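Beta-phosphoglucomutase (Clostridium difficile, PDB 4GIB) probably interconverts beta-D-glucose 1-phosphate and beta-D-glucose 6-phosphate as a magnesium-dependent mutase of the HAD-like superfamily. Local coordinates at residues V55-L67 with R78-S90. Numbering follows the deposited sequence. Where two conformers were deposited one is given.
Sequences VGIDIDTKFNESL and RILEFGNKKYSFS. With PO4 (phosphate ion), chain G.
With CG turned anti to the backbone N in both F63 (chi1 172°) and F82, the two phenyl side chains run antiparallel alongside one another, CE1 of F63 lying 3.6 Å from CD1 of F82. This pair belongs to the helical cap domain of the HAD-like fold, where the loop after helix 41-53 packs along the last turn of helix 72-82 and the Schellman motif that ends it, with N84 at C-prime. The ring planes are inclined by 39°, an oblique arrangement in which F82 CG sits over one face of F63, while R78 O approaches the F63 edge. I57 CG2 meets the F82 edge in plane, 3.6 Å from CD2, and its CD1 reaches past I79 O to the backbone of L80 and G83. I79 lies roughly perpendicular to L67, CG1 lying 3.7 Å from L67 CD1, and its CG2 touches I59; I59 and I79 both rest on W48 of helix 41-53, a predicted substrate-binding residue, as L67 also is. R78 NH1 donates a hydrogen bond to S66 O at 3.2 Å, nearly in the guanidinium plane, while its NE forms a salt bridge with E74. At the far end V55 spreads its two methyls over neighbouring side chains, CG2 against L80 CD2 and CG1 against F89 CZ, beside M97 of helix 91-109. The K85 chain, bent at chi3 (72°), passes I57 CD1, and its NZ donates a hydrogen bond to V55 O at 2.7 Å, from above the carbonyl plane.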
ATOM      1  N   VAL A  55      -5.027 -26.368   0.784  1.00 27.12           N
ATOM      2  CA  VAL A  55      -5.452 -26.692  -0.578  1.00 27.45           C
ATOM      3  C   VAL A  55      -4.247 -27.164  -1.414  1.00 29.94           C
ATOM      4  O   VAL A  55      -4.198 -26.990  -2.628  1.00 30.29           O
ATOM      5  CB  VAL A  55      -6.228 -25.515  -1.249  1.00 27.23           C
ATOM      6  CG1 VAL A  55      -7.565 -25.307  -0.543  1.00 26.15           C
ATOM      7  CG2 VAL A  55      -5.389 -24.205  -1.266  1.00 20.55           C
ATOM      8  N   GLY A  56      -3.286 -27.784  -0.730  1.00 32.53           N
ATOM      9  CA  GLY A  56      -2.112 -28.362  -1.363  1.00 34.46           C
ATOM     10  C   GLY A  56      -1.154 -27.385  -2.008  1.00 35.37           C
ATOM     11  O   GLY A  56      -0.339 -27.773  -2.836  1.00 35.11           O
ATOM     12  N   ILE A  57      -1.238 -26.120  -1.616  1.00 35.03           N
ATOM     13  CA  ILE A  57      -0.395 -25.091  -2.178  1.00 36.02           C
ATOM     14  C   ILE A  57       0.478 -24.522  -1.068  1.00 39.74           C
ATOM     15  O   ILE A  57      -0.018 -24.138  -0.012  1.00 40.27           O
ATOM     16  CB  ILE A  57      -1.262 -23.963  -2.793  1.00 32.31           C
ATOM     17  CG1 ILE A  57      -2.187 -24.526  -3.875  1.00 30.86           C
ATOM     18  CG2 ILE A  57      -0.388 -22.889  -3.384  1.00 33.99           C
ATOM     19  CD1 ILE A  57      -3.185 -23.505  -4.460  1.00 24.95           C
ATOM     20  N   ASP A  58       1.784 -24.504  -1.277  1.00 45.10           N
ATOM     21  CA  ASP A  58       2.676 -23.927  -0.277  1.00 48.78           C
ATOM     22  C   ASP A  58       3.442 -22.791  -0.937  1.00 49.45           C
ATOM     23  O   ASP A  58       4.346 -23.001  -1.745  1.00 51.71           O
ATOM     24  CB  ASP A  58       3.586 -24.973   0.416  1.00 52.31           C
ATOM     25  CG  ASP A  58       4.491 -25.718  -0.540  1.00 58.78           C
ATOM     26  OD1 ASP A  58       4.307 -25.580  -1.768  1.00 64.97           O
ATOM     27  OD2 ASP A  58       5.387 -26.456  -0.049  1.00 66.12           O
ATOM     28  N   ILE A  59       3.009 -21.583  -0.607  1.00 48.13           N
ATOM     29  CA  ILE A  59       3.583 -20.365  -1.133  1.00 48.39           C
ATOM     30  C   ILE A  59       4.867 -20.054  -0.358  1.00 52.27           C
ATOM     31  O   ILE A  59       5.036 -20.497   0.788  1.00 53.29           O
ATOM     32  CB  ILE A  59       2.560 -19.187  -1.037  1.00 46.53           C
ATOM     33  CG1 ILE A  59       2.223 -18.842   0.421  1.00 42.90           C
ATOM     34  CG2 ILE A  59       1.276 -19.540  -1.769  1.00 41.08           C
ATOM     35  CD1 ILE A  59       1.132 -17.800   0.567  1.00 41.04           C
ATOM     36  N   ASP A  60       5.774 -19.325  -0.995  1.00 54.38           N
ATOM     37  CA  ASP A  60       7.051 -18.953  -0.385  1.00 58.41           C
ATOM     38  C   ASP A  60       7.193 -17.441  -0.424  1.00 58.33           C
ATOM     39  O   ASP A  60       6.512 -16.778  -1.198  1.00 56.33           O
ATOM     40  CB  ASP A  60       8.218 -19.623  -1.120  1.00 61.82           C
ATOM     41  CG  ASP A  60       8.265 -19.273  -2.608  1.00 63.97           C
ATOM     42  OD1 ASP A  60       7.407 -18.506  -3.081  1.00 62.69           O
ATOM     43  OD2 ASP A  60       9.168 -19.776  -3.312  1.00 73.89           O
ATOM     44  N   THR A  61       8.093 -16.894   0.388  1.00 61.12           N
ATOM     45  CA  THR A  61       8.264 -15.434   0.445  1.00 61.99           C
ATOM     46  C   THR A  61       8.609 -14.806  -0.929  1.00 62.58           C
ATOM     47  O   THR A  61       8.603 -13.581  -1.075  1.00 62.80           O
ATOM     48  CB  THR A  61       9.298 -15.010   1.516  1.00 65.09           C
ATOM     49  OG1 THR A  61       9.131 -13.616   1.814  1.00 67.65           O
ATOM     50  CG2 THR A  61      10.739 -15.302   1.059  1.00 67.79           C
ATOM     51  N   LYS A  62       8.910 -15.649  -1.923  1.00 62.71           N
ATOM     52  CA  LYS A  62       9.185 -15.180  -3.280  1.00 62.85           C
ATOM     53  C   LYS A  62       7.872 -15.024  -4.057  1.00 59.04           C
ATOM     54  O   LYS A  62       7.616 -13.963  -4.637  1.00 58.63           O
ATOM     55  CB  LYS A  62      10.151 -16.121  -4.003  1.00 66.07           C
ATOM     56  CG  LYS A  62      11.545 -16.154  -3.368  1.00 70.25           C
ATOM     57  CD  LYS A  62      12.539 -16.986  -4.176  1.00 74.58           C
ATOM     58  CE  LYS A  62      13.925 -16.961  -3.536  1.00 79.39           C
ATOM     59  NZ  LYS A  62      14.954 -17.690  -4.343  1.00 84.36           N
ATOM     60  N   PHE A  63       7.042 -16.067  -4.071  1.00 55.54           N
ATOM     61  CA  PHE A  63       5.742 -15.991  -4.745  1.00 52.00           C
ATOM     62  C   PHE A  63       4.883 -14.919  -4.088  1.00 47.60           C
ATOM     63  O   PHE A  63       4.314 -14.070  -4.769  1.00 46.19           O
ATOM     64  CB  PHE A  63       5.007 -17.331  -4.716  1.00 51.19           C
ATOM     65  CG  PHE A  63       3.590 -17.254  -5.235  1.00 49.96           C
ATOM     66  CD1 PHE A  63       3.332 -17.234  -6.600  1.00 52.60           C
ATOM     67  CD2 PHE A  63       2.516 -17.203  -4.355  1.00 47.46           C
ATOM     68  CE1 PHE A  63       2.014 -17.163  -7.080  1.00 50.51           C
ATOM     69  CE2 PHE A  63       1.203 -17.137  -4.829  1.00 47.77           C
ATOM     70  CZ  PHE A  63       0.957 -17.115  -6.192  1.00 47.48           C
ATOM     71  N   ASN A  64       4.805 -14.966  -2.760  1.00 44.68           N
ATOM     72  CA  ASN A  64       4.049 -13.989  -1.992  1.00 41.94           C
ATOM     73  C   ASN A  64       4.377 -12.556  -2.406  1.00 42.53           C
ATOM     74  O   ASN A  64       3.560 -11.657  -2.246  1.00 41.12           O
ATOM     75  CB  ASN A  64       4.329 -14.139  -0.502  1.00 41.46           C
ATOM     76  CG  ASN A  64       3.650 -13.070   0.327  1.00 39.14           C
ATOM     77  OD1 ASN A  64       2.429 -13.056   0.473  1.00 39.08           O
ATOM     78  ND2 ASN A  64       4.451 -12.173   0.897  1.00 39.29           N
ATOM     79  N   GLU A  65       5.564 -12.345  -2.950  1.00 44.09           N
ATOM     80  CA  GLU A  65       5.955 -11.020  -3.358  1.00 46.54           C
ATOM     81  C   GLU A  65       5.061 -10.496  -4.508  1.00 45.06           C
ATOM     82  O   GLU A  65       5.215  -9.351  -4.909  1.00 46.37           O
ATOM     83  CB  GLU A  65       7.439 -10.996  -3.727  1.00 49.99           C
ATOM     84  CG  GLU A  65       8.179  -9.737  -3.268  1.00 54.33           C
ATOM     85  CD  GLU A  65       8.341  -9.668  -1.738  1.00 55.30           C
ATOM     86  OE1 GLU A  65       7.420 -10.094  -1.003  1.00 51.04           O
ATOM     87  OE2 GLU A  65       9.392  -9.173  -1.273  1.00 56.85           O
ATOM     88  N   SER A  66       4.139 -11.344  -5.010  1.00 43.74           N
ATOM     89  CA  SER A  66       3.131 -10.982  -6.045  1.00 41.50           C
ATOM     90  C   SER A  66       1.700 -10.981  -5.444  1.00 38.71           C
ATOM     91  O   SER A  66       0.690 -10.972  -6.165  1.00 37.85           O
ATOM     92  CB  SER A  66       3.131 -11.977  -7.184  1.00 42.20           C
ATOM     93  OG  SER A  66       2.355 -13.114  -6.836  1.00 41.65           O
ATOM     94  N   LEU A  67       1.621 -11.087  -4.128  1.00 36.02           N
ATOM     95  CA  LEU A  67       0.363 -10.990  -3.419  1.00 33.33           C
ATOM     96  C   LEU A  67       0.411  -9.686  -2.630  1.00 32.95           C
ATOM     97  O   LEU A  67      -0.607  -9.185  -2.174  1.00 31.46           O
ATOM     98  CB  LEU A  67       0.173 -12.156  -2.456  1.00 32.04           C
ATOM     99  CG  LEU A  67       0.124 -13.555  -3.044  1.00 29.12           C
ATOM    100  CD1 LEU A  67       0.070 -14.555  -1.904  1.00 28.00           C
ATOM    101  CD2 LEU A  67      -1.059 -13.699  -3.977  1.00 19.88           C
ATOM    102  N   ARG A  78      -5.078 -15.554  -6.990  1.00 21.70           N
ATOM    103  CA  ARG A  78      -3.706 -15.758  -7.426  1.00 23.10           C
ATOM    104  C   ARG A  78      -3.069 -16.970  -6.716  1.00 24.33           C
ATOM    105  O   ARG A  78      -2.300 -17.710  -7.314  1.00 26.71           O
ATOM    106  CB  ARG A  78      -2.868 -14.497  -7.215  1.00 24.30           C
ATOM    107  CG  ARG A  78      -3.307 -13.359  -8.093  1.00 24.50           C
ATOM    108  CD  ARG A  78      -2.425 -12.150  -7.954  1.00 22.86           C
ATOM    109  NE  ARG A  78      -2.995 -11.031  -8.686  1.00 23.61           N
ATOM    110  CZ  ARG A  78      -2.403  -9.854  -8.854  1.00 27.63           C
ATOM    111  NH1 ARG A  78      -1.196  -9.625  -8.339  1.00 28.63           N
ATOM    112  NH2 ARG A  78      -3.025  -8.902  -9.542  1.00 26.64           N
ATOM    113  N   ILE A  79      -3.393 -17.181  -5.448  1.00 22.92           N
ATOM    114  CA  ILE A  79      -2.861 -18.341  -4.747  1.00 23.53           C
ATOM    115  C   ILE A  79      -3.412 -19.612  -5.395  1.00 22.54           C
ATOM    116  O   ILE A  79      -2.664 -20.535  -5.694  1.00 23.48           O
ATOM    117  CB  ILE A  79      -3.205 -18.329  -3.248  1.00 22.86           C
ATOM    118  CG1 ILE A  79      -2.537 -17.128  -2.564  1.00 23.66           C
ATOM    119  CG2 ILE A  79      -2.724 -19.613  -2.589  1.00 22.65           C
ATOM    120  CD1 ILE A  79      -2.947 -16.952  -1.110  1.00 25.62           C
ATOM    121  N   LEU A  80      -4.718 -19.642  -5.636  1.00 20.94           N
ATOM    122  CA  LEU A  80      -5.342 -20.815  -6.255  1.00 20.56           C
ATOM    123  C   LEU A  80      -4.804 -21.047  -7.661  1.00 21.19           C
ATOM    124  O   LEU A  80      -4.577 -22.176  -8.054  1.00 24.77           O
ATOM    125  CB  LEU A  80      -6.849 -20.678  -6.238  1.00 19.31           C
ATOM    126  CG  LEU A  80      -7.394 -20.548  -4.827  1.00 15.71           C
ATOM    127  CD1 LEU A  80      -8.881 -20.293  -4.868  1.00 15.39           C
ATOM    128  CD2 LEU A  80      -7.054 -21.771  -3.957  1.00 13.07           C
ATOM    129  N   GLU A  81      -4.617 -19.958  -8.402  0.50 21.88           N
ATOM    130  CA  GLU A  81      -4.010 -19.979  -9.728  0.50 23.15           C
ATOM    131  C   GLU A  81      -2.701 -20.735  -9.702  0.50 24.01           C
ATOM    132  O   GLU A  81      -2.431 -21.581 -10.555  0.50 24.90           O
ATOM    133  CB  GLU A  81      -3.651 -18.554 -10.143  0.50 24.01           C
ATOM    134  CG  GLU A  81      -2.477 -18.509 -11.140  0.50 26.71           C
ATOM    135  CD  GLU A  81      -1.447 -17.444 -10.774  0.50 28.87           C
ATOM    136  OE1 GLU A  81      -0.392 -17.371 -11.453  0.50 33.79           O
ATOM    137  OE2 GLU A  81      -1.665 -16.715  -9.775  0.50 21.52           O
ATOM    138  N   PHE A  82      -1.877 -20.405  -8.715  1.00 23.63           N
ATOM    139  CA  PHE A  82      -0.546 -21.011  -8.569  1.00 27.08           C
ATOM    140  C   PHE A  82      -0.647 -22.548  -8.547  1.00 26.66           C
ATOM    141  O   PHE A  82       0.291 -23.232  -8.936  1.00 28.61           O
ATOM    142  CB  PHE A  82       0.169 -20.456  -7.328  1.00 26.41           C
ATOM    143  CG  PHE A  82       1.552 -21.033  -7.107  1.00 36.08           C
ATOM    144  CD1 PHE A  82       2.625 -20.655  -7.923  1.00 42.15           C
ATOM    145  CD2 PHE A  82       1.792 -21.927  -6.063  1.00 40.85           C
ATOM    146  CE1 PHE A  82       3.892 -21.178  -7.725  1.00 45.31           C
ATOM    147  CE2 PHE A  82       3.063 -22.457  -5.856  1.00 46.71           C
ATOM    148  CZ  PHE A  82       4.114 -22.083  -6.691  1.00 49.64           C
ATOM    149  N   GLY A  83      -1.794 -23.076  -8.104  1.00 24.32           N
ATOM    150  CA  GLY A  83      -2.043 -24.511  -8.099  1.00 25.40           C
ATOM    151  C   GLY A  83      -3.082 -24.941  -9.136  1.00 25.89           C
ATOM    152  O   GLY A  83      -3.685 -26.007  -9.005  1.00 25.44           O
ATOM    153  N   ASN A  84      -3.314 -24.105 -10.148  1.00 26.27           N
ATOM    154  CA  ASN A  84      -4.268 -24.406 -11.220  1.00 27.52           C
ATOM    155  C   ASN A  84      -5.681 -24.738 -10.746  1.00 25.89           C
ATOM    156  O   ASN A  84      -6.413 -25.482 -11.419  1.00 27.61           O
ATOM    157  CB  ASN A  84      -3.747 -25.577 -12.064  1.00 30.16           C
ATOM    158  CG  ASN A  84      -2.428 -25.271 -12.715  1.00 30.05           C
ATOM    159  OD1 ASN A  84      -2.169 -24.143 -13.112  1.00 34.17           O
ATOM    160  ND2 ASN A  84      -1.591 -26.271 -12.829  1.00 33.93           N
ATOM    161  N   LYS A  85      -6.075 -24.181  -9.611  1.00 22.92           N
ATOM    162  CA  LYS A  85      -7.405 -24.445  -9.078  1.00 23.36           C
ATOM    163  C   LYS A  85      -8.197 -23.169  -8.807  1.00 21.47           C
ATOM    164  O   LYS A  85      -9.125 -23.170  -8.007  1.00 20.23           O
ATOM    165  CB  LYS A  85      -7.315 -25.354  -7.838  1.00 24.50           C
ATOM    166  CG  LYS A  85      -6.397 -24.841  -6.737  1.00 25.73           C
ATOM    167  CD  LYS A  85      -6.349 -25.777  -5.559  1.00 22.76           C
ATOM    168  CE  LYS A  85      -5.586 -27.049  -5.862  1.00 24.82           C
ATOM    169  NZ  LYS A  85      -5.649 -27.953  -4.701  1.00 21.80           N
ATOM    170  N   LYS A  86      -7.840 -22.083  -9.500  1.00 21.65           N
ATOM    171  CA  LYS A  86      -8.538 -20.803  -9.350  1.00 21.08           C
ATOM    172  C   LYS A  86     -10.014 -20.915  -9.715  1.00 21.26           C
ATOM    173  O   LYS A  86     -10.854 -20.300  -9.057  1.00 22.08           O
ATOM    174  CB  LYS A  86      -7.881 -19.718 -10.223  1.00 22.57           C
ATOM    175  CG  LYS A  86      -8.600 -18.375 -10.244  1.00 21.83           C
ATOM    176  CD  LYS A  86      -7.929 -17.412 -11.229  1.00 24.77           C
ATOM    177  CE  LYS A  86      -8.725 -16.111 -11.401  1.00 26.27           C
ATOM    178  NZ  LYS A  86      -8.048 -15.133 -12.339  1.00 24.35           N
ATOM    179  N   TYR A  87     -10.332 -21.700 -10.746  1.00 20.33           N
ATOM    180  CA  TYR A  87     -11.715 -21.838 -11.200  1.00 21.08           C
ATOM    181  C   TYR A  87     -12.419 -23.096 -10.691  1.00 23.31           C
ATOM    182  O   TYR A  87     -13.552 -23.382 -11.086  1.00 24.94           O
ATOM    183  CB  TYR A  87     -11.776 -21.760 -12.739  1.00 21.69           C
ATOM    184  CG  TYR A  87     -11.164 -20.477 -13.291  1.00 20.27           C
ATOM    185  CD1 TYR A  87     -11.853 -19.269 -13.215  1.00 21.44           C
ATOM    186  CD2 TYR A  87      -9.890 -20.473 -13.866  1.00 21.05           C
ATOM    187  CE1 TYR A  87     -11.298 -18.082 -13.696  1.00 23.27           C
ATOM    188  CE2 TYR A  87      -9.322 -19.290 -14.360  1.00 27.27           C
ATOM    189  CZ  TYR A  87     -10.031 -18.096 -14.264  1.00 25.62           C
ATOM    190  OH  TYR A  87      -9.481 -16.928 -14.739  1.00 29.38           O
ATOM    191  N   SER A  88     -11.781 -23.816  -9.776  1.00 24.51           N
ATOM    192  CA  SER A  88     -12.332 -25.073  -9.274  1.00 26.33           C
ATOM    193  C   SER A  88     -13.224 -24.880  -8.053  1.00 26.83           C
ATOM    194  O   SER A  88     -13.973 -25.771  -7.704  1.00 28.51           O
ATOM    195  CB  SER A  88     -11.198 -26.027  -8.927  1.00 25.16           C
ATOM    196  OG  SER A  88     -10.226 -25.992  -9.946  1.00 24.40           O
ATOM    197  N   PHE A  89     -13.126 -23.721  -7.415  1.00 36.53           N
ATOM    198  CA  PHE A  89     -13.928 -23.392  -6.243  1.00 34.22           C
ATOM    199  C   PHE A  89     -15.014 -22.390  -6.585  1.00 31.78           C
ATOM    200  O   PHE A  89     -14.804 -21.523  -7.427  1.00 32.55           O
ATOM    201  CB  PHE A  89     -13.058 -22.717  -5.175  1.00 33.15           C
ATOM    202  CG  PHE A  89     -11.928 -23.557  -4.675  1.00 35.21           C
ATOM    203  CD1 PHE A  89     -10.729 -23.595  -5.357  1.00 39.08           C
ATOM    204  CD2 PHE A  89     -12.044 -24.262  -3.491  1.00 37.31           C
ATOM    205  CE1 PHE A  89      -9.678 -24.353  -4.895  1.00 44.12           C
ATOM    206  CE2 PHE A  89     -11.001 -25.014  -3.016  1.00 41.19           C
ATOM    207  CZ  PHE A  89      -9.810 -25.066  -3.722  1.00 46.00           C
ATOM    208  N   SER A  90     -16.160 -22.487  -5.911  1.00 30.37           N
ATOM    209  CA  SER A  90     -17.230 -21.508  -6.072  1.00 28.72           C
ATOM    210  C   SER A  90     -16.785 -20.279  -5.305  1.00 28.07           C
ATOM    211  O   SER A  90     -15.933 -20.371  -4.428  1.00 27.31           O
ATOM    212  CB  SER A  90     -18.561 -22.024  -5.501  1.00 30.37           C
ATOM    213  OG  SER A  90     -18.476 -22.289  -4.108  1.00 29.68           O
TER
HETATM  214  P   PO4 G 305     -10.274 -12.015 -12.527  1.00 79.37           P
HETATM  215  O1  PO4 G 305      -8.979 -11.294 -12.832  1.00 76.42           O
HETATM  216  O2  PO4 G 305     -10.199 -12.604 -11.131  1.00 77.98           O
HETATM  217  O3  PO4 G 305     -11.427 -11.040 -12.592  1.00 76.93           O
HETATM  218  O4  PO4 G 305     -10.480 -13.121 -13.542  1.00 76.45           O